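Local coordinates for regulatory protein cox (Enterobacteria phage P2, PDB 4LHF) that binds DNA and represses the phage Pc promoter, which controls the genes for the immunity repressor and the integrase, at residues M8-P13 with W56-A61; I40-P45 with A52-V57. All blocks are in the same frame, centred on the assembly; numbering follows the deposited sequence.

Interaction 1: M8-P13 with W56-A61; sequences MTDAIP and WVYLPA
The carbonyl oxygen of Asp-10 is held at the N-terminal end of helix 59-72, by its first residue and its N-cap. Leu-59 N donates to Asp-10 O over 2.7 Å, a fairly straight bond (161° at the hydrogen). Tyr-58 CA adds a C-H contact at 3.4 Å from the same Asp-10 O. An amide in the first turn of a helix has no carbonyl of the preceding turn to bind, and here the chain just before strand 11-13 supplies one. Proline suits the next position because it has no N-H to satisfy. Pro-60 CD lies 3.7 Å from Asp-10 CB, and the two side chains cross at about a right angle, while CD also sits over the centre of the Tyr-58 ring.

Beyond this junction the strands run antiparallel. Ile-12 and Val-57 exchange backbone bonds, Ile-12 N to Val-57 O at 3.0 Å and Val-57 N to Ile-12 O at 2.8 Å. Their branched side chains share a sheet face and both rest on Phe-17 of helix 14-21.

At the far end Trp-56 CG, anti to the carbonyl carbon (chi1 -67°), sets the indole beside Pro-13, whose side chain points the same way. Pro-13 CG stands 3.7 Å from the centroid of the six-membered ring, 6° off the normal, a CH-pi contact of rigid ring on broad indole. CD meets Trp-56 CZ3 at 3.5 Å. Pro-13 also occupies the N-cap position of helix 14-21. A short N-terminal strand pairing with the last strand of a hairpin is consistent with a winged helix-turn-helix domain.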
ATOM      1  N   MET A   8      -9.604   4.777  11.879  1.00 88.14           N
ATOM      2  CA  MET A   8      -9.919   3.984  13.062  1.00 71.35           C
ATOM      3  C   MET A   8      -9.085   2.712  13.125  1.00 73.36           C
ATOM      4  O   MET A   8      -8.751   2.233  14.207  1.00 95.61           O
ATOM      5  CB  MET A   8     -11.409   3.645  13.108  1.00 82.69           C
ATOM      6  CG  MET A   8     -12.281   4.805  13.540  1.00 70.94           C
ATOM      7  SD  MET A   8     -14.012   4.347  13.715  1.00 93.76           S
ATOM      8  CE  MET A   8     -14.675   5.850  14.422  1.00 74.40           C
ATOM      9  N   THR A   9      -8.749   2.165  11.963  1.00 72.85           N
ATOM     10  CA  THR A   9      -7.886   0.993  11.908  1.00 73.27           C
ATOM     11  C   THR A   9      -6.698   1.229  10.979  1.00 81.59           C
ATOM     12  O   THR A   9      -6.857   1.678   9.844  1.00 77.46           O
ATOM     13  CB  THR A   9      -8.662  -0.277  11.495  1.00 74.46           C
ATOM     14  OG1 THR A   9      -7.745  -1.367  11.336  1.00 72.25           O
ATOM     15  CG2 THR A   9      -9.420  -0.054  10.195  1.00 74.14           C
ATOM     16  N   ASP A  10      -5.503   0.930  11.476  1.00 85.04           N
ATOM     17  CA  ASP A  10      -4.278   1.169  10.722  1.00 79.54           C
ATOM     18  C   ASP A  10      -3.927   0.002   9.810  1.00 76.36           C
ATOM     19  O   ASP A  10      -2.921   0.038   9.102  1.00 80.04           O
ATOM     20  CB  ASP A  10      -3.112   1.465  11.666  1.00 77.36           C
ATOM     21  CG  ASP A  10      -3.253   2.803  12.361  1.00 74.68           C
ATOM     22  OD1 ASP A  10      -4.010   3.658  11.854  1.00 83.00           O
ATOM     23  OD2 ASP A  10      -2.606   3.003  13.409  1.00 90.83           O
ATOM     24  N   ALA A  11      -4.757  -1.035   9.830  1.00 75.24           N
ATOM     25  CA  ALA A  11      -4.517  -2.202   8.990  1.00 78.00           C
ATOM     26  C   ALA A  11      -5.808  -2.805   8.459  1.00 72.13           C
ATOM     27  O   ALA A  11      -6.802  -2.901   9.179  1.00 71.90           O
ATOM     28  CB  ALA A  11      -3.717  -3.248   9.744  1.00 76.17           C
ATOM     29  N   ILE A  12      -5.792  -3.208   7.192  1.00 72.70           N
ATOM     30  CA  ILE A  12      -6.950  -3.887   6.613  1.00 70.52           C
ATOM     31  C   ILE A  12      -6.523  -5.123   5.837  1.00 73.31           C
ATOM     32  O   ILE A  12      -5.467  -5.125   5.216  1.00 76.93           O
ATOM     33  CB  ILE A  12      -7.777  -2.967   5.683  1.00 65.95           C
ATOM     34  CG1 ILE A  12      -6.908  -2.396   4.561  1.00 67.31           C
ATOM     35  CG2 ILE A  12      -8.436  -1.852   6.479  1.00 68.88           C
ATOM     36  CD1 ILE A  12      -7.684  -1.584   3.546  1.00 63.79           C
ATOM     37  N   PRO A  13      -7.343  -6.185   5.881  1.00 71.26           N
ATOM     38  CA  PRO A  13      -7.039  -7.411   5.137  1.00 68.05           C
ATOM     39  C   PRO A  13      -6.790  -7.089   3.672  1.00 75.45           C
ATOM     40  O   PRO A  13      -7.446  -6.205   3.126  1.00 87.92           O
ATOM     41  CB  PRO A  13      -8.315  -8.236   5.296  1.00 75.65           C
ATOM     42  CG  PRO A  13      -8.889  -7.777   6.587  1.00 66.32           C
ATOM     43  CD  PRO A  13      -8.596  -6.305   6.645  1.00 76.92           C
ATOM     44  N   TRP A  56      -2.427  -8.660   6.233  1.00 73.88           N
ATOM     45  CA  TRP A  56      -3.039  -7.356   6.449  1.00 71.56           C
ATOM     46  C   TRP A  56      -2.102  -6.253   5.980  1.00 74.14           C
ATOM     47  O   TRP A  56      -0.927  -6.243   6.324  1.00 84.22           O
ATOM     48  CB  TRP A  56      -3.350  -7.147   7.931  1.00 62.43           C
ATOM     49  CG  TRP A  56      -4.407  -8.052   8.483  1.00 67.08           C
ATOM     50  CD1 TRP A  56      -4.379  -9.416   8.531  1.00 79.47           C
ATOM     51  CD2 TRP A  56      -5.641  -7.656   9.097  1.00 64.77           C
ATOM     52  NE1 TRP A  56      -5.523  -9.893   9.123  1.00 86.11           N
ATOM     53  CE2 TRP A  56      -6.313  -8.833   9.481  1.00 79.57           C
ATOM     54  CE3 TRP A  56      -6.242  -6.420   9.353  1.00 80.29           C
ATOM     55  CZ2 TRP A  56      -7.558  -8.811  10.106  1.00 79.77           C
ATOM     56  CZ3 TRP A  56      -7.478  -6.400   9.975  1.00 72.32           C
ATOM     57  CH2 TRP A  56      -8.123  -7.588  10.344  1.00 72.80           C
ATOM     58  N   VAL A  57      -2.624  -5.322   5.194  1.00 78.49           N
ATOM     59  CA  VAL A  57      -1.849  -4.157   4.798  1.00 70.88           C
ATOM     60  C   VAL A  57      -1.884  -3.098   5.893  1.00 71.12           C
ATOM     61  O   VAL A  57      -2.962  -2.709   6.365  1.00 84.40           O
ATOM     62  CB  VAL A  57      -2.361  -3.559   3.480  1.00 75.93           C
ATOM     63  CG1 VAL A  57      -1.596  -2.290   3.146  1.00 71.09           C
ATOM     64  CG2 VAL A  57      -2.233  -4.576   2.361  1.00 71.60           C
ATOM     65  N   TYR A  58      -0.693  -2.660   6.299  1.00 73.22           N
ATOM     66  CA  TYR A  58      -0.527  -1.623   7.307  1.00 72.72           C
ATOM     67  C   TYR A  58      -0.493  -0.265   6.622  1.00 72.71           C
ATOM     68  O   TYR A  58       0.458   0.059   5.912  1.00 86.87           O
ATOM     69  CB  TYR A  58       0.763  -1.861   8.090  1.00 64.65           C
ATOM     70  CG  TYR A  58       0.911  -1.004   9.326  1.00 64.05           C
ATOM     71  CD1 TYR A  58       0.040  -1.142  10.397  1.00 69.71           C
ATOM     72  CD2 TYR A  58       1.934  -0.072   9.429  1.00 70.08           C
ATOM     73  CE1 TYR A  58       0.174  -0.365  11.531  1.00 83.47           C
ATOM     74  CE2 TYR A  58       2.078   0.708  10.561  1.00 63.03           C
ATOM     75  CZ  TYR A  58       1.196   0.559  11.608  1.00 76.75           C
ATOM     76  OH  TYR A  58       1.333   1.334  12.737  1.00 84.57           O
ATOM     77  N   LEU A  59      -1.537   0.524   6.844  1.00 73.62           N
ATOM     78  CA  LEU A  59      -1.771   1.758   6.089  1.00 72.42           C
ATOM     79  C   LEU A  59      -0.858   2.966   6.370  1.00 69.76           C
ATOM     80  O   LEU A  59      -0.537   3.710   5.442  1.00 74.36           O
ATOM     81  CB  LEU A  59      -3.245   2.162   6.196  1.00 83.12           C
ATOM     82  CG  LEU A  59      -4.206   1.089   5.679  1.00 64.85           C
ATOM     83  CD1 LEU A  59      -5.649   1.423   6.016  1.00 61.55           C
ATOM     84  CD2 LEU A  59      -4.030   0.926   4.181  1.00 60.16           C
ATOM     85  N   PRO A  60      -0.462   3.191   7.639  1.00 69.23           N
ATOM     86  CA  PRO A  60       0.457   4.313   7.877  1.00 77.28           C
ATOM     87  C   PRO A  60       1.760   4.199   7.092  1.00 78.84           C
ATOM     88  O   PRO A  60       2.212   5.183   6.506  1.00 85.84           O
ATOM     89  CB  PRO A  60       0.742   4.212   9.376  1.00 68.69           C
ATOM     90  CG  PRO A  60      -0.484   3.605   9.937  1.00 57.70           C
ATOM     91  CD  PRO A  60      -0.961   2.625   8.907  1.00 66.20           C
ATOM     92  N   ALA A  61       2.349   3.007   7.078  1.00 75.27           N
ATOM     93  CA  ALA A  61       3.576   2.769   6.332  1.00 65.53           C
ATOM     94  C   ALA A  61       3.353   3.002   4.842  1.00 71.99           C
ATOM     95  O   ALA A  61       4.191   3.594   4.160  1.00 88.36           O
ATOM     96  CB  ALA A  61       4.075   1.356   6.575  1.00 57.70           C
TER

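Interaction 2: I40-P45 with A52-V57; sequences IDMTDP and AGEYWV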
ATOM      1  N   ILE A  40       1.588  -6.993   7.464  1.00 74.52           N
ATOM      2  CA  ILE A  40       1.629  -7.691   8.737  1.00 75.64           C
ATOM      3  C   ILE A  40       0.946  -9.037   8.561  1.00 86.33           C
ATOM      4  O   ILE A  40      -0.052  -9.144   7.845  1.00 93.25           O
ATOM      5  CB  ILE A  40       0.897  -6.905   9.829  1.00 66.85           C
ATOM      6  CG1 ILE A  40       1.489  -5.505   9.954  1.00 77.55           C
ATOM      7  CG2 ILE A  40       0.973  -7.635  11.163  1.00 71.83           C
ATOM      8  CD1 ILE A  40       0.867  -4.692  11.055  1.00 86.01           C
ATOM      9  N   ASP A  41       1.485 -10.064   9.206  1.00 96.08           N
ATOM     10  CA  ASP A  41       0.926 -11.399   9.088  1.00 83.89           C
ATOM     11  C   ASP A  41       0.209 -11.830  10.361  1.00 91.76           C
ATOM     12  O   ASP A  41       0.813 -11.902  11.431  1.00101.20           O
ATOM     13  CB  ASP A  41       2.022 -12.405   8.735  1.00 92.12           C
ATOM     14  CG  ASP A  41       1.470 -13.787   8.455  1.00119.39           C
ATOM     15  OD1 ASP A  41       0.745 -13.940   7.452  1.00118.14           O
ATOM     16  OD2 ASP A  41       1.766 -14.718   9.234  1.00131.71           O
ATOM     17  N   MET A  42      -1.083 -12.109  10.235  1.00 96.00           N
ATOM     18  CA  MET A  42      -1.859 -12.671  11.331  1.00100.90           C
ATOM     19  C   MET A  42      -1.922 -14.188  11.182  1.00104.25           C
ATOM     20  O   MET A  42      -2.519 -14.706  10.235  1.00107.39           O
ATOM     21  CB  MET A  42      -3.265 -12.074  11.369  1.00 79.72           C
ATOM     22  CG  MET A  42      -3.994 -12.323  12.676  1.00 89.92           C
ATOM     23  SD  MET A  42      -5.605 -11.525  12.739  1.00 98.24           S
ATOM     24  CE  MET A  42      -6.463 -12.429  11.460  1.00104.70           C
ATOM     25  N   THR A  43      -1.297 -14.893  12.118  1.00109.82           N
ATOM     26  CA  THR A  43      -1.145 -16.340  12.016  1.00101.92           C
ATOM     27  C   THR A  43      -1.188 -17.011  13.384  1.00106.85           C
ATOM     28  O   THR A  43      -0.619 -16.505  14.352  1.00111.52           O
ATOM     29  CB  THR A  43       0.177 -16.705  11.306  1.00 98.67           C
ATOM     30  OG1 THR A  43       0.143 -16.225   9.955  1.00108.40           O
ATOM     31  CG2 THR A  43       0.397 -18.210  11.292  1.00110.99           C
ATOM     32  N   ASP A  44      -1.866 -18.149  13.426  1.00 99.44           N
ATOM     33  CA  ASP A  44      -1.997 -18.907  14.643  1.00109.81           C
ATOM     34  C   ASP A  44      -0.648 -19.029  15.273  1.00112.58           C
ATOM     35  O   ASP A  44       0.331 -19.326  14.610  1.00110.83           O
ATOM     36  CB  ASP A  44      -2.554 -20.294  14.371  1.00107.68           C
ATOM     37  CG  ASP A  44      -2.912 -21.031  15.638  1.00117.54           C
ATOM     38  OD1 ASP A  44      -2.238 -20.828  16.657  1.00108.60           O
ATOM     39  OD2 ASP A  44      -3.874 -21.811  15.620  1.00130.10           O
ATOM     40  N   PRO A  45      -0.642 -18.805  16.653  1.00112.62           N
ATOM     41  CA  PRO A  45       0.685 -18.941  17.254  1.00112.48           C
ATOM     42  C   PRO A  45       1.209 -20.354  17.055  1.00123.35           C
ATOM     43  O   PRO A  45       2.403 -20.552  16.883  1.00118.40           O
ATOM     44  CB  PRO A  45       0.438 -18.679  18.732  1.00114.76           C
ATOM     45  CG  PRO A  45      -0.731 -17.792  18.776  1.00 95.96           C
ATOM     46  CD  PRO A  45      -1.613 -18.461  17.806  1.00 99.67           C
ATOM     47  N   ALA A  52       1.928 -19.176   5.879  1.00111.82           N
ATOM     48  CA  ALA A  52       1.450 -18.009   6.613  1.00118.50           C
ATOM     49  C   ALA A  52      -0.068 -18.031   6.773  1.00127.01           C
ATOM     50  O   ALA A  52      -0.704 -19.073   6.615  1.00127.02           O
ATOM     51  CB  ALA A  52       1.899 -16.729   5.922  1.00 94.82           C
ATOM     52  N   GLY A  53      -0.642 -16.875   7.090  1.00110.79           N
ATOM     53  CA  GLY A  53      -2.075 -16.764   7.292  1.00100.59           C
ATOM     54  C   GLY A  53      -2.660 -15.513   6.667  1.00108.47           C
ATOM     55  O   GLY A  53      -2.445 -15.240   5.486  1.00113.28           O
ATOM     56  N   GLU A  54      -3.404 -14.751   7.463  1.00101.16           N
ATOM     57  CA  GLU A  54      -4.032 -13.528   6.978  1.00 92.67           C
ATOM     58  C   GLU A  54      -3.009 -12.432   6.719  1.00 80.81           C
ATOM     59  O   GLU A  54      -2.260 -12.052   7.612  1.00 89.08           O
ATOM     60  CB  GLU A  54      -5.083 -13.023   7.967  1.00104.21           C
ATOM     61  CG  GLU A  54      -6.408 -13.757   7.906  1.00113.47           C
ATOM     62  CD  GLU A  54      -7.591 -12.807   7.868  1.00109.21           C
ATOM     63  OE1 GLU A  54      -7.764 -12.112   6.844  1.00100.25           O
ATOM     64  OE2 GLU A  54      -8.345 -12.751   8.863  1.00100.97           O
ATOM     65  N   TYR A  55      -2.982 -11.926   5.492  1.00 88.54           N
ATOM     66  CA  TYR A  55      -2.115 -10.807   5.158  1.00 75.37           C
ATOM     67  C   TYR A  55      -2.867  -9.490   5.292  1.00 82.45           C
ATOM     68  O   TYR A  55      -3.829  -9.236   4.568  1.00 83.44           O
ATOM     69  CB  TYR A  55      -1.558 -10.960   3.742  1.00 83.64           C
ATOM     70  CG  TYR A  55      -0.259 -11.731   3.672  1.00 96.62           C
ATOM     71  CD1 TYR A  55       0.712 -11.584   4.654  1.00102.86           C
ATOM     72  CD2 TYR A  55      -0.005 -12.610   2.628  1.00107.14           C
ATOM     73  CE1 TYR A  55       1.901 -12.285   4.595  1.00108.83           C
ATOM     74  CE2 TYR A  55       1.181 -13.317   2.561  1.00106.15           C
ATOM     75  CZ  TYR A  55       2.130 -13.150   3.547  1.00106.75           C
ATOM     76  OH  TYR A  55       3.313 -13.850   3.488  1.00117.36           O
ATOM     77  N   TRP A  56      -2.427  -8.660   6.233  1.00 73.88           N
ATOM     78  CA  TRP A  56      -3.039  -7.356   6.449  1.00 71.56           C
ATOM     79  C   TRP A  56      -2.102  -6.253   5.980  1.00 74.14           C
ATOM     80  O   TRP A  56      -0.927  -6.243   6.324  1.00 84.22           O
ATOM     81  CB  TRP A  56      -3.350  -7.147   7.931  1.00 62.43           C
ATOM     82  CG  TRP A  56      -4.407  -8.052   8.483  1.00 67.08           C
ATOM     83  CD1 TRP A  56      -4.379  -9.416   8.531  1.00 79.47           C
ATOM     84  CD2 TRP A  56      -5.641  -7.656   9.097  1.00 64.77           C
ATOM     85  NE1 TRP A  56      -5.523  -9.893   9.123  1.00 86.11           N
ATOM     86  CE2 TRP A  56      -6.313  -8.833   9.481  1.00 79.57           C
ATOM     87  CE3 TRP A  56      -6.242  -6.420   9.353  1.00 80.29           C
ATOM     88  CZ2 TRP A  56      -7.558  -8.811  10.106  1.00 79.77           C
ATOM     89  CZ3 TRP A  56      -7.478  -6.400   9.975  1.00 72.32           C
ATOM     90  CH2 TRP A  56      -8.123  -7.588  10.344  1.00 72.80           C
ATOM     91  N   VAL A  57      -2.624  -5.322   5.194  1.00 78.49           N
ATOM     92  CA  VAL A  57      -1.849  -4.157   4.798  1.00 70.88           C
ATOM     93  C   VAL A  57      -1.884  -3.098   5.893  1.00 71.12           C
ATOM     94  O   VAL A  57      -2.962  -2.709   6.365  1.00 84.40           O
ATOM     95  CB  VAL A  57      -2.361  -3.559   3.480  1.00 75.93           C
ATOM     96  CG1 VAL A  57      -1.596  -2.290   3.146  1.00 71.09           C
ATOM     97  CG2 VAL A  57      -2.233  -4.576   2.361  1.00 71.60           C
TER
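Met-42 and Trp-56 meet on one face of a beta hairpin, formed by strands 39-42 and 54-58, that is consistent with the wing of a winged helix-turn-helix fold. Met-42 CB starts the contact, 3.9 Å from Trp-56 NE1. CG stands anti to the backbone N (chi1 -165°), and with chi2 also anti, SD is carried to the NE1 side of the five-membered ring. The sulfur is 4.7 Å from the centroid of that Trp-56 ring and 48° off its normal, an oblique Met-aromatic contact. A bend at chi3 then turns CE back, bringing this methyl to 3.6 Å from Trp-56 NE1. CE also touches Glu-54, whose side chain runs alongside in the same direction and whose OE2 is close by. A flexible, unbranched side chain suits this place, since it crosses the pyrrole side of the indole at a slant and its terminal methyl still reaches Glu-54 CB and CG.

The backbones that carry these side chains are tied in two hydrogen-bonded pairs. Ile-40 and Trp-56 give and receive bonds of 2.9 Å between N and O, both almost straight. Met-42 and Glu-54 also exchange two bonds, of which the one from Glu-54 N to Met-42 O is bent.

Just before strand 54-58, Gly-53, having no CB, can bring its CA to 3.6 Å from Met-42 O where a side chain would collide with that oxygen and with Thr-43 OG1. On the face shared by Asp-41 and Tyr-55, Asp-41 CG stands anti to the backbone N (chi1 -174°). Asp-41 OD1 lies 3.5 Å from Tyr-55 CE1, and with its syn lone pair it accepts a bond of 3.3 Å from Gly-53 N.

In the fold
Interactions 1 and 2 flank one central strand, 54-58, which pairs with 11-13 along one edge and with 39-42 along the other. Their centres are about 12 Å apart, and interaction 2 lies farther from the centre of the chain, about 16 Å against 9 Å. Trp-56 belongs to both: its indole takes proline from one neighbouring strand and methionine from the other. They also touch directly, Tyr-58 CD1 lying 3.7 Å from Ile-40 CD1. Interaction 1 ties the sheet to helices 14-21 and 59-72, whereas interaction 2 builds the projecting hairpin. No DNA is present in the assembly, so neither contact can be assigned to DNA recognition.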